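PDB 1YQE: hypothetical UPF0204 protein AF0625 from Archaeoglobus fulgidus, which probably hydrolyses D-aminoacyl-tRNAs, as a zinc-dependent deacylase that returns free tRNA and D-amino acids and so counteracts the toxicity of mischarged tRNA. Local coordinates for residues S43-Y47 against L178-R182; D101-K105 against H143-E147; P112-K118 against T210-H216; G193-T197 against I245-V250. All blocks are in the same frame, centred on the assembly; numbering follows the deposited sequence.

Contact 1: S43-Y47 against L178-R182; sequences SDEFY and LDAIR
The loop S43-Y47, a tight connection between two antiparallel strands, meets the last turn of a helix, L178-R182, with F46 CA 7.7 Å from I181 CA and E45 CA 8.6 Å from R182 CA. The one charged pair is a hydrogen-bonded salt bridge, R182 NE to E45 OE1 at 2.8 Å (152°), for which E45 takes chi1 t and chi2 p and R182 stretches out from chi1 m. Inside the loop, S43 (chi1 p) donates from OG to F46 O at 2.7 Å and accepts a weak bond from E45 N, 3.3 Å from S43 OG. R182 N bonds L178 O at 3.1 Å. Beside the ion pair, I181 CD1 sits over one face of the F46 ring, 4.0 Å from F46 CG, and L178 CD1 lies 3.8 Å from F46 CE2. I181 O accepts from K6 NZ, and D179 is salt-bridged to R127. The contact thus packs the hairpin loop joining strands 38-42 and 47-51 against the C-terminal end of helix 167-182, whose A180 touches helix 114-125.

Contact 2: D101-K105 against H143-E147; sequences DFGGK and HGPSE. With POP (pyrophosphate 2-), chain B.
The pyrophosphate pocket borders this pair of loops through H143, whose CE1 is 3.4 Å from O4 of the ligand; R54, R79 and S81 hydrogen-bond the same ligand. F102-K105 and H143-E147 run 34° apart, with G103 CA 3.9 Å from G144 CA. That approach depends on glycine: a CB on G144 would clash with G103 C, and one on G103 would be tight against G144 CA. Separately, a CB on G104 would clash with S146 OG; G103 (phi/psi 103/155) and G104 (75/-167) both have positive phi. G144 N donates to F102 O (3.0 Å, 171°), and K105 N to S146 OG (2.9 Å, 162°). S146 OG, chi1 p, donates to E147 OE2 at a very short 2.5 Å. F102 (chi1 m) lays CB over the H143 ring, a CH-pi contact 3.6 Å from the centroid, and turns its edge toward that face, centroids 4.9 Å apart and planes at 64°. A cis peptide precedes P145. Two irregular loops, meeting at G103, G104 and G144, thus join beside an anion-binding pocket.

Contact 3: P112-K118 against T210-H216; sequences PSPQTMK and TTFTFGH
Helix 114-118 crosses strand 212-214 at 114°, their axes 7.3 Å apart at closest approach, so this is helix-on-sheet packing at an edge strand, 212-218, of a parallel four-stranded alpha/beta sheet. P114 CA is 5.0 Å from G215 CA, and K118 CA 5.6 Å from T213 CA. S113 is the N-cap residue; M117 N bonds S113 O at 3.0 Å and K118 N bonds P114 O at 3.1 Å. At G215 (phi/psi -103/-82) the strand turns a corner. T213, chi1 t, faces the helix and donates from OG1 to P114 O at 2.7 Å, making that carbonyl a shared acceptor. P112 CB packs 3.7 Å from G215 CA, its CD 3.7 Å from H216 NE2, while the imidazole hydrogen-bonds T141 through ND1 and A110 O through NE2. M117 SD lies 3.7 Å from F214 O, a buried carbonyl with no hydrogen-bond partner. T210 forms an ST turn, F212 N to T210 OG1 at 3.2 Å, and OG1 also bonds I206 O. K118 (chi1 t, chi2 p, then extended) reaches the end of helix 201-209, where M207 O is a further acceptor; W188, just before strand 189-194, is its cation-pi partner. K118 NZ donates to T210 O at 2.7 Å and F212 O at 2.9 Å.

Contact 4: G193-T197 against I245-V250; sequences GVGGT and IDEKSV
V194, chi1 t, and I245, chi1 p and chi2 t, project from the same face of their sheet, V194 CB 4.5 Å from I245 CG2, and both rest on V258 of helix 252-265. V250, chi1 m, adds its CG1 4.2 Å from V194 CG1, also 3.3 Å from V194 O. Beneath these side chains the backbones form a parallel bridge between V194 and I245 (CA-CA 5.0 Å): D246 N donates to V194 O at 3.1 Å (159°), and I245 CA makes a CA-H...O contact of 3.4 Å with V194 O. Here, at the C-terminal ends of neighbouring strands 189-194 and 242-245 of a parallel alpha/beta sheet, both segments leave the sheet as loops. G195 (phi/psi 115/163) and G196 (103/168) adopt conformations suited to glycine; a CB on G195 would clash with D246 CB. D246, chi1 t, makes an Asx turn, K248 N to D246 OD1 at 3.2 Å, and puts OD2 3.6 Å from G196 CA. Its backbone O accepts from S249 N at 2.6 Å and V250 N at 3.0 Å, curling the loop back. This brings S249, chi1 t, toward the glycines, where G196 N donates to S249 OG at 2.7 Å with an angle of 162°.

In the fold
Contact 1 encloses contact 2 along the chain, contact 3 crosses contacts 1, 2 and 4, and contacts 1 and 4 follow in series, 34 Å apart between centres on opposite sides of the chain's centre. Contact 3, 8 Å from that centre, is the middle piece: A180 CB of contact 1 touches T116 O at 3.9 Å, while H216 O lies 2.9 Å from G193 N of contact 4, a probable hydrogen bond between neighbouring strands 212-218 and 189-194. Helix 114-125 packs on helix 167-182, which bears the mixed-sheet hairpin of contact 1, and on strand 212-218 of the parallel sheet, so contact 3 ties the two sheets together. Contact 2 touches none of the others; its centre is 21 Å from that of contact 3.

Contact 1: S43-Y47 against L178-R182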
loop_
_atom_site.group_PDB
_atom_site.type_symbol
_atom_site.label_atom_id
_atom_site.label_comp_id
_atom_site.label_asym_id
_atom_site.label_seq_id
_atom_site.Cartn_x
_atom_site.Cartn_y
_atom_site.Cartn_z
ATOM N N SER A 43 0.504 22.654 4.521
ATOM C CA SER A 43 -0.846 23.192 4.557
ATOM C C SER A 43 -1.448 22.689 5.860
ATOM O O SER A 43 -0.819 21.902 6.568
ATOM C CB SER A 43 -1.668 22.688 3.366
ATOM O OG SER A 43 -1.938 21.303 3.475
ATOM N N ASP A 44 -2.655 23.139 6.185
ATOM C CA ASP A 44 -3.308 22.703 7.413
ATOM C C ASP A 44 -4.155 21.457 7.173
ATOM O O ASP A 44 -4.835 20.975 8.077
ATOM C CB ASP A 44 -4.189 23.821 7.975
ATOM C CG ASP A 44 -5.165 24.360 6.954
ATOM O OD1 ASP A 44 -5.822 23.548 6.268
ATOM O OD2 ASP A 44 -5.283 25.597 6.840
ATOM N N GLU A 45 -4.113 20.942 5.949
ATOM C CA GLU A 45 -4.878 19.756 5.585
ATOM C C GLU A 45 -3.962 18.533 5.648
ATOM O O GLU A 45 -4.155 17.637 6.468
ATOM C CB GLU A 45 -5.442 19.919 4.170
ATOM C CG GLU A 45 -6.508 18.902 3.789
ATOM C CD GLU A 45 -7.793 19.076 4.582
ATOM O OE1 GLU A 45 -8.717 18.254 4.400
ATOM O OE2 GLU A 45 -7.881 20.034 5.382
ATOM N N PHE A 46 -2.965 18.506 4.771
ATOM C CA PHE A 46 -2.011 17.406 4.736
ATOM C C PHE A 46 -0.663 17.919 4.236
ATOM O O PHE A 46 -0.546 19.074 3.839
ATOM C CB PHE A 46 -2.539 16.271 3.846
ATOM C CG PHE A 46 -2.747 16.659 2.413
ATOM C CD1 PHE A 46 -1.756 16.425 1.464
ATOM C CD2 PHE A 46 -3.938 17.256 2.004
ATOM C CE1 PHE A 46 -1.946 16.778 0.128
ATOM C CE2 PHE A 46 -4.138 17.613 0.673
ATOM C CZ PHE A 46 -3.139 17.373 -0.271
ATOM N N TYR A 47 0.348 17.056 4.266
ATOM C CA TYR A 47 1.696 17.418 3.842
ATOM C C TYR A 47 2.110 16.682 2.576
ATOM O O TYR A 47 1.554 15.637 2.246
ATOM C CB TYR A 47 2.701 17.059 4.934
ATOM C CG TYR A 47 2.589 17.852 6.214
ATOM C CD1 TYR A 47 3.059 17.327 7.416
ATOM C CD2 TYR A 47 2.068 19.148 6.221
ATOM C CE1 TYR A 47 3.018 18.067 8.589
ATOM C CE2 TYR A 47 2.027 19.898 7.394
ATOM C CZ TYR A 47 2.505 19.350 8.572
ATOM O OH TYR A 47 2.479 20.086 9.736
ATOM N N LEU A 178 -7.134 12.242 -1.333
ATOM C CA LEU A 178 -7.701 13.270 -0.471
ATOM C C LEU A 178 -8.852 12.697 0.350
ATOM O O LEU A 178 -8.983 13.009 1.530
ATOM C CB LEU A 178 -8.185 14.469 -1.293
ATOM C CG LEU A 178 -8.692 15.671 -0.484
ATOM C CD1 LEU A 178 -7.625 16.125 0.508
ATOM C CD2 LEU A 178 -9.054 16.808 -1.430
ATOM N N ASP A 179 -9.682 11.859 -0.274
ATOM C CA ASP A 179 -10.799 11.233 0.429
ATOM C C ASP A 179 -10.288 10.291 1.513
ATOM O O ASP A 179 -10.879 10.190 2.588
ATOM C CB ASP A 179 -11.681 10.440 -0.535
ATOM C CG ASP A 179 -12.570 11.326 -1.380
ATOM O OD1 ASP A 179 -12.618 12.550 -1.130
ATOM O OD2 ASP A 179 -13.226 10.793 -2.293
ATOM N N ALA A 180 -9.196 9.589 1.219
ATOM C CA ALA A 180 -8.617 8.662 2.181
ATOM C C ALA A 180 -8.059 9.443 3.362
ATOM O O ALA A 180 -8.234 9.058 4.518
ATOM C CB ALA A 180 -7.510 7.848 1.526
ATOM N N ILE A 181 -7.388 10.547 3.061
ATOM C CA ILE A 181 -6.797 11.393 4.092
ATOM C C ILE A 181 -7.841 11.984 5.044
ATOM O O ILE A 181 -7.585 12.134 6.237
ATOM C CB ILE A 181 -5.965 12.529 3.436
ATOM C CG1 ILE A 181 -4.627 11.961 2.946
ATOM C CG2 ILE A 181 -5.764 13.680 4.413
ATOM C CD1 ILE A 181 -3.934 12.824 1.906
ATOM N N ARG A 182 -9.019 12.300 4.521
ATOM C CA ARG A 182 -10.082 12.883 5.341
ATOM C C ARG A 182 -11.013 11.854 5.980
ATOM O O ARG A 182 -11.790 12.192 6.879
ATOM C CB ARG A 182 -10.920 13.847 4.495
ATOM C CG ARG A 182 -10.190 15.091 4.002
ATOM C CD ARG A 182 -11.084 15.871 3.044
ATOM N NE ARG A 182 -10.491 17.126 2.586
ATOM C CZ ARG A 182 -11.007 17.882 1.617
ATOM N NH1 ARG A 182 -12.122 17.506 1.002
ATOM N NH2 ARG A 182 -10.419 19.020 1.268
#

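Contact 2: D101-K105 against H143-E147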
loop_
_atom_site.group_PDB
_atom_site.type_symbol
_atom_site.label_atom_id
_atom_site.label_comp_id
_atom_site.label_asym_id
_atom_site.label_seq_id
_atom_site.Cartn_x
_atom_site.Cartn_y
_atom_site.Cartn_z
ATOM N N ASP A 101 15.865 -7.824 -4.438
ATOM C CA ASP A 101 16.447 -7.375 -5.698
ATOM C C ASP A 101 16.113 -5.943 -6.073
ATOM O O ASP A 101 16.785 -5.351 -6.914
ATOM C CB ASP A 101 16.016 -8.287 -6.853
ATOM C CG ASP A 101 16.749 -9.610 -6.858
ATOM O OD1 ASP A 101 17.765 -9.728 -6.137
ATOM O OD2 ASP A 101 16.318 -10.523 -7.594
ATOM N N PHE A 102 15.077 -5.380 -5.463
ATOM C CA PHE A 102 14.710 -4.017 -5.806
ATOM C C PHE A 102 14.437 -3.114 -4.616
ATOM O O PHE A 102 13.356 -2.530 -4.482
ATOM C CB PHE A 102 13.530 -4.046 -6.780
ATOM C CG PHE A 102 13.854 -4.754 -8.066
ATOM C CD1 PHE A 102 14.839 -4.256 -8.915
ATOM C CD2 PHE A 102 13.243 -5.959 -8.388
ATOM C CE1 PHE A 102 15.220 -4.956 -10.067
ATOM C CE2 PHE A 102 13.615 -6.667 -9.537
ATOM C CZ PHE A 102 14.607 -6.162 -10.375
ATOM N N GLY A 103 15.448 -3.004 -3.758
ATOM C CA GLY A 103 15.350 -2.156 -2.586
ATOM C C GLY A 103 15.109 -2.874 -1.276
ATOM O O GLY A 103 14.570 -3.980 -1.247
ATOM N N GLY A 104 15.519 -2.233 -0.186
ATOM C CA GLY A 104 15.320 -2.800 1.130
ATOM C C GLY A 104 16.231 -3.951 1.509
ATOM O O GLY A 104 17.234 -4.227 0.843
ATOM N N LYS A 105 15.856 -4.629 2.590
ATOM C CA LYS A 105 16.614 -5.760 3.117
ATOM C C LYS A 105 15.785 -7.040 3.093
ATOM O O LYS A 105 14.552 -7.001 3.130
ATOM C CB LYS A 105 17.037 -5.464 4.558
ATOM C CG LYS A 105 17.837 -4.183 4.716
ATOM C CD LYS A 105 18.131 -3.901 6.181
ATOM C CE LYS A 105 19.152 -2.785 6.342
ATOM N NZ LYS A 105 18.732 -1.515 5.676
ATOM N N HIS A 143 9.265 -5.533 -3.110
ATOM C CA HIS A 143 10.183 -4.423 -3.324
ATOM C C HIS A 143 10.381 -3.517 -2.119
ATOM O O HIS A 143 9.601 -3.545 -1.166
ATOM C CB HIS A 143 9.728 -3.592 -4.530
ATOM C CG HIS A 143 9.902 -4.293 -5.844
ATOM N ND1 HIS A 143 9.594 -3.705 -7.052
ATOM C CD2 HIS A 143 10.361 -5.534 -6.138
ATOM C CE1 HIS A 143 9.856 -4.551 -8.032
ATOM N NE2 HIS A 143 10.323 -5.668 -7.505
ATOM N N GLY A 144 11.445 -2.722 -2.167
ATOM C CA GLY A 144 11.729 -1.800 -1.082
ATOM C C GLY A 144 10.797 -0.604 -1.186
ATOM O O GLY A 144 10.005 -0.521 -2.124
ATOM N N PRO A 145 10.847 0.331 -0.233
ATOM C CA PRO A 145 11.740 0.301 0.929
ATOM C C PRO A 145 11.164 -0.587 2.041
ATOM O O PRO A 145 9.953 -0.603 2.282
ATOM C CB PRO A 145 11.823 1.773 1.319
ATOM C CG PRO A 145 10.396 2.242 1.041
ATOM C CD PRO A 145 10.088 1.598 -0.292
ATOM N N SER A 146 12.025 -1.345 2.708
ATOM C CA SER A 146 11.558 -2.215 3.776
ATOM C C SER A 146 11.707 -1.565 5.145
ATOM O O SER A 146 10.974 -1.893 6.076
ATOM C CB SER A 146 12.329 -3.534 3.761
ATOM O OG SER A 146 13.707 -3.298 3.968
ATOM N N GLU A 147 12.651 -0.637 5.256
ATOM C CA GLU A 147 12.908 0.017 6.529
ATOM C C GLU A 147 12.082 1.278 6.759
ATOM O O GLU A 147 12.613 2.384 6.783
ATOM C CB GLU A 147 14.400 0.330 6.648
ATOM C CG GLU A 147 15.298 -0.846 6.261
ATOM C CD GLU A 147 14.943 -2.139 6.980
ATOM O OE1 GLU A 147 15.059 -2.191 8.220
ATOM O OE2 GLU A 147 14.547 -3.110 6.305
HETATM P P1 POP B . 9.881 0.992 -10.188
HETATM O O1 POP B . 10.057 0.686 -11.667
HETATM O O2 POP B . 10.118 2.491 -9.972
HETATM O O3 POP B . 10.890 0.232 -9.340
HETATM O O POP B . 8.326 0.700 -9.681
HETATM P P2 POP B . 7.690 -0.815 -9.426
HETATM O O4 POP B . 8.633 -1.927 -9.799
HETATM O O5 POP B . 6.423 -0.952 -10.203
HETATM O O6 POP B . 7.323 -0.793 -7.859
#

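Contact 3: P112-K118 against T210-H216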
loop_
_atom_site.group_PDB
_atom_site.type_symbol
_atom_site.label_atom_id
_atom_site.label_comp_id
_atom_site.label_asym_id
_atom_site.label_seq_id
_atom_site.Cartn_x
_atom_site.Cartn_y
_atom_site.Cartn_z
ATOM N N PRO A 112 2.550 -1.336 7.447
ATOM C CA PRO A 112 1.430 -1.003 6.555
ATOM C C PRO A 112 0.469 0.021 7.159
ATOM O O PRO A 112 0.582 0.376 8.330
ATOM C CB PRO A 112 0.754 -2.354 6.328
ATOM C CG PRO A 112 0.984 -3.059 7.626
ATOM C CD PRO A 112 2.426 -2.712 7.962
ATOM N N SER A 113 -0.468 0.498 6.344
ATOM C CA SER A 113 -1.479 1.458 6.793
ATOM C C SER A 113 -2.793 0.929 6.217
ATOM O O SER A 113 -3.375 1.523 5.306
ATOM C CB SER A 113 -1.172 2.853 6.242
ATOM O OG SER A 113 -1.971 3.841 6.873
ATOM N N PRO A 114 -3.271 -0.206 6.750
ATOM C CA PRO A 114 -4.498 -0.907 6.347
ATOM C C PRO A 114 -5.775 -0.089 6.224
ATOM O O PRO A 114 -6.532 -0.262 5.268
ATOM C CB PRO A 114 -4.626 -2.015 7.393
ATOM C CG PRO A 114 -3.209 -2.271 7.788
ATOM C CD PRO A 114 -2.661 -0.878 7.910
ATOM N N GLN A 115 -6.022 0.792 7.187
ATOM C CA GLN A 115 -7.236 1.602 7.152
ATOM C C GLN A 115 -7.248 2.581 5.986
ATOM O O GLN A 115 -8.219 2.634 5.219
ATOM C CB GLN A 115 -7.406 2.362 8.472
ATOM C CG GLN A 115 -7.449 1.464 9.707
ATOM C CD GLN A 115 -8.525 0.386 9.633
ATOM O OE1 GLN A 115 -9.647 0.638 9.189
ATOM N NE2 GLN A 115 -8.189 -0.818 10.092
ATOM N N THR A 116 -6.171 3.347 5.842
ATOM C CA THR A 116 -6.074 4.327 4.773
ATOM C C THR A 116 -6.061 3.652 3.407
ATOM O O THR A 116 -6.680 4.141 2.462
ATOM C CB THR A 116 -4.825 5.203 4.936
ATOM O OG1 THR A 116 -4.916 5.911 6.180
ATOM C CG2 THR A 116 -4.721 6.208 3.800
ATOM N N MET A 117 -5.358 2.532 3.301
ATOM C CA MET A 117 -5.331 1.806 2.042
ATOM C C MET A 117 -6.774 1.471 1.652
ATOM O O MET A 117 -7.165 1.628 0.496
ATOM C CB MET A 117 -4.536 0.517 2.191
ATOM C CG MET A 117 -3.062 0.734 2.448
ATOM S SD MET A 117 -2.308 -0.778 3.059
ATOM C CE MET A 117 -2.367 -1.807 1.568
ATOM N N LYS A 118 -7.559 1.015 2.628
ATOM C CA LYS A 118 -8.955 0.648 2.388
ATOM C C LYS A 118 -9.799 1.843 1.962
ATOM O O LYS A 118 -10.541 1.772 0.987
ATOM C CB LYS A 118 -9.570 0.024 3.647
ATOM C CG LYS A 118 -11.039 -0.406 3.503
ATOM C CD LYS A 118 -11.212 -1.585 2.528
ATOM C CE LYS A 118 -12.637 -2.145 2.570
ATOM N NZ LYS A 118 -12.793 -3.380 1.736
ATOM N N THR A 210 -15.790 -6.027 0.479
ATOM C CA THR A 210 -16.035 -6.468 1.847
ATOM C C THR A 210 -15.612 -5.442 2.901
ATOM O O THR A 210 -15.181 -4.342 2.575
ATOM C CB THR A 210 -15.315 -7.804 2.135
ATOM O OG1 THR A 210 -13.902 -7.586 2.180
ATOM C CG2 THR A 210 -15.628 -8.832 1.042
ATOM N N THR A 211 -15.749 -5.816 4.171
ATOM C CA THR A 211 -15.382 -4.939 5.275
ATOM C C THR A 211 -13.949 -5.253 5.712
ATOM O O THR A 211 -13.514 -4.847 6.786
ATOM C CB THR A 211 -16.320 -5.140 6.479
ATOM O OG1 THR A 211 -16.290 -6.518 6.878
ATOM C CG2 THR A 211 -17.763 -4.756 6.107
ATOM N N PHE A 212 -13.228 -5.978 4.864
ATOM C CA PHE A 212 -11.854 -6.359 5.160
ATOM C C PHE A 212 -10.825 -5.564 4.380
ATOM O O PHE A 212 -11.043 -5.184 3.226
ATOM C CB PHE A 212 -11.625 -7.841 4.849
ATOM C CG PHE A 212 -11.685 -8.736 6.049
ATOM C CD1 PHE A 212 -12.900 -9.249 6.495
ATOM C CD2 PHE A 212 -10.517 -9.085 6.723
ATOM C CE1 PHE A 212 -12.956 -10.104 7.593
ATOM C CE2 PHE A 212 -10.558 -9.941 7.825
ATOM C CZ PHE A 212 -11.783 -10.452 8.260
ATOM N N THR A 213 -9.691 -5.321 5.022
ATOM C CA THR A 213 -8.595 -4.627 4.379
ATOM C C THR A 213 -7.386 -5.496 4.671
ATOM O O THR A 213 -7.479 -6.443 5.447
ATOM C CB THR A 213 -8.368 -3.214 4.948
ATOM O OG1 THR A 213 -7.341 -2.570 4.185
ATOM C CG2 THR A 213 -7.933 -3.267 6.421
ATOM N N PHE A 214 -6.262 -5.179 4.041
ATOM C CA PHE A 214 -5.042 -5.953 4.223
ATOM C C PHE A 214 -3.878 -5.076 4.631
ATOM O O PHE A 214 -3.871 -3.872 4.382
ATOM C CB PHE A 214 -4.662 -6.656 2.914
ATOM C CG PHE A 214 -5.613 -7.742 2.504
ATOM C CD1 PHE A 214 -5.431 -9.045 2.952
ATOM C CD2 PHE A 214 -6.709 -7.455 1.700
ATOM C CE1 PHE A 214 -6.330 -10.053 2.609
ATOM C CE2 PHE A 214 -7.617 -8.450 1.349
ATOM C CZ PHE A 214 -7.430 -9.754 1.804
ATOM N N GLY A 215 -2.908 -5.703 5.286
ATOM C CA GLY A 215 -1.693 -5.017 5.661
ATOM C C GLY A 215 -0.720 -5.549 4.622
ATOM O O GLY A 215 -0.475 -4.915 3.597
ATOM N N HIS A 216 -0.189 -6.739 4.871
ATOM C CA HIS A 216 0.737 -7.362 3.935
ATOM C C HIS A 216 0.040 -8.515 3.227
ATOM O O HIS A 216 -0.981 -9.021 3.699
ATOM C CB HIS A 216 1.986 -7.849 4.674
ATOM C CG HIS A 216 2.975 -6.758 4.940
ATOM N ND1 HIS A 216 3.714 -6.170 3.937
ATOM C CD2 HIS A 216 3.300 -6.103 6.080
ATOM C CE1 HIS A 216 4.451 -5.200 4.445
ATOM N NE2 HIS A 216 4.216 -5.137 5.744
#

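Contact 4: G193-T197 against I245-V250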
loop_
_atom_site.group_PDB
_atom_site.type_symbol
_atom_site.label_atom_id
_atom_site.label_comp_id
_atom_site.label_asym_id
_atom_site.label_seq_id
_atom_site.Cartn_x
_atom_site.Cartn_y
_atom_site.Cartn_z
ATOM N N GLY A 193 -2.655 -11.423 4.012
ATOM C CA GLY A 193 -3.098 -12.421 3.055
ATOM C C GLY A 193 -1.970 -13.327 2.623
ATOM O O GLY A 193 -0.826 -12.890 2.516
ATOM N N VAL A 194 -2.295 -14.590 2.373
ATOM C CA VAL A 194 -1.303 -15.569 1.955
ATOM C C VAL A 194 -1.834 -16.360 0.761
ATOM O O VAL A 194 -2.871 -17.017 0.851
ATOM C CB VAL A 194 -0.967 -16.556 3.104
ATOM C CG1 VAL A 194 -0.006 -17.636 2.609
ATOM C CG2 VAL A 194 -0.329 -15.798 4.274
ATOM N N GLY A 195 -1.120 -16.279 -0.352
ATOM C CA GLY A 195 -1.520 -17.000 -1.546
ATOM C C GLY A 195 -1.904 -16.080 -2.686
ATOM O O GLY A 195 -2.165 -14.894 -2.475
ATOM N N GLY A 196 -1.933 -16.630 -3.897
ATOM C CA GLY A 196 -2.306 -15.853 -5.065
ATOM C C GLY A 196 -1.154 -15.411 -5.949
ATOM O O GLY A 196 0.011 -15.517 -5.576
ATOM N N THR A 197 -1.489 -14.929 -7.139
ATOM C CA THR A 197 -0.494 -14.429 -8.076
ATOM C C THR A 197 -0.122 -13.008 -7.640
ATOM O O THR A 197 -0.751 -12.457 -6.735
ATOM C CB THR A 197 -1.047 -14.421 -9.512
ATOM O OG1 THR A 197 -2.351 -13.828 -9.521
ATOM C CG2 THR A 197 -1.132 -15.846 -10.051
ATOM N N ILE A 245 -6.507 -16.816 3.489
ATOM C CA ILE A 245 -5.773 -17.629 2.529
ATOM C C ILE A 245 -6.532 -17.757 1.216
ATOM O O ILE A 245 -7.766 -17.758 1.192
ATOM C CB ILE A 245 -5.508 -19.061 3.063
ATOM C CG1 ILE A 245 -6.832 -19.727 3.449
ATOM C CG2 ILE A 245 -4.540 -19.013 4.243
ATOM C CD1 ILE A 245 -6.698 -21.189 3.825
ATOM N N ASP A 246 -5.782 -17.833 0.126
ATOM C CA ASP A 246 -6.369 -18.015 -1.194
ATOM C C ASP A 246 -6.386 -19.538 -1.276
ATOM O O ASP A 246 -5.413 -20.152 -1.713
ATOM C CB ASP A 246 -5.453 -17.429 -2.272
ATOM C CG ASP A 246 -6.022 -17.581 -3.672
ATOM O OD1 ASP A 246 -6.673 -18.611 -3.939
ATOM O OD2 ASP A 246 -5.804 -16.681 -4.509
ATOM N N GLU A 247 -7.487 -20.135 -0.826
ATOM C CA GLU A 247 -7.633 -21.586 -0.781
ATOM C C GLU A 247 -7.281 -22.355 -2.052
ATOM O O GLU A 247 -7.026 -23.557 -2.000
ATOM C CB GLU A 247 -9.051 -21.969 -0.319
ATOM C CG GLU A 247 -10.196 -21.460 -1.183
ATOM C CD GLU A 247 -10.685 -20.084 -0.771
ATOM O OE1 GLU A 247 -9.921 -19.106 -0.907
ATOM O OE2 GLU A 247 -11.839 -19.983 -0.306
ATOM N N LYS A 248 -7.249 -21.669 -3.186
ATOM C CA LYS A 248 -6.919 -22.331 -4.442
ATOM C C LYS A 248 -5.433 -22.177 -4.759
ATOM O O LYS A 248 -4.908 -22.823 -5.668
ATOM C CB LYS A 248 -7.764 -21.748 -5.582
ATOM C CG LYS A 248 -7.452 -22.338 -6.950
ATOM C CD LYS A 248 -8.414 -21.848 -8.025
ATOM C CE LYS A 248 -9.830 -22.355 -7.787
ATOM N NZ LYS A 248 -10.737 -22.007 -8.916
ATOM N N SER A 249 -4.758 -21.333 -3.987
ATOM C CA SER A 249 -3.338 -21.071 -4.194
ATOM C C SER A 249 -2.440 -21.744 -3.157
ATOM O O SER A 249 -1.400 -22.304 -3.501
ATOM C CB SER A 249 -3.092 -19.558 -4.189
ATOM O OG SER A 249 -1.737 -19.251 -4.454
ATOM N N VAL A 250 -2.844 -21.691 -1.893
ATOM C CA VAL A 250 -2.054 -22.285 -0.820
ATOM C C VAL A 250 -2.037 -23.814 -0.849
ATOM O O VAL A 250 -3.040 -24.456 -1.164
ATOM C CB VAL A 250 -2.566 -21.836 0.570
ATOM C CG1 VAL A 250 -2.604 -20.311 0.649
ATOM C CG2 VAL A 250 -3.945 -22.424 0.833
#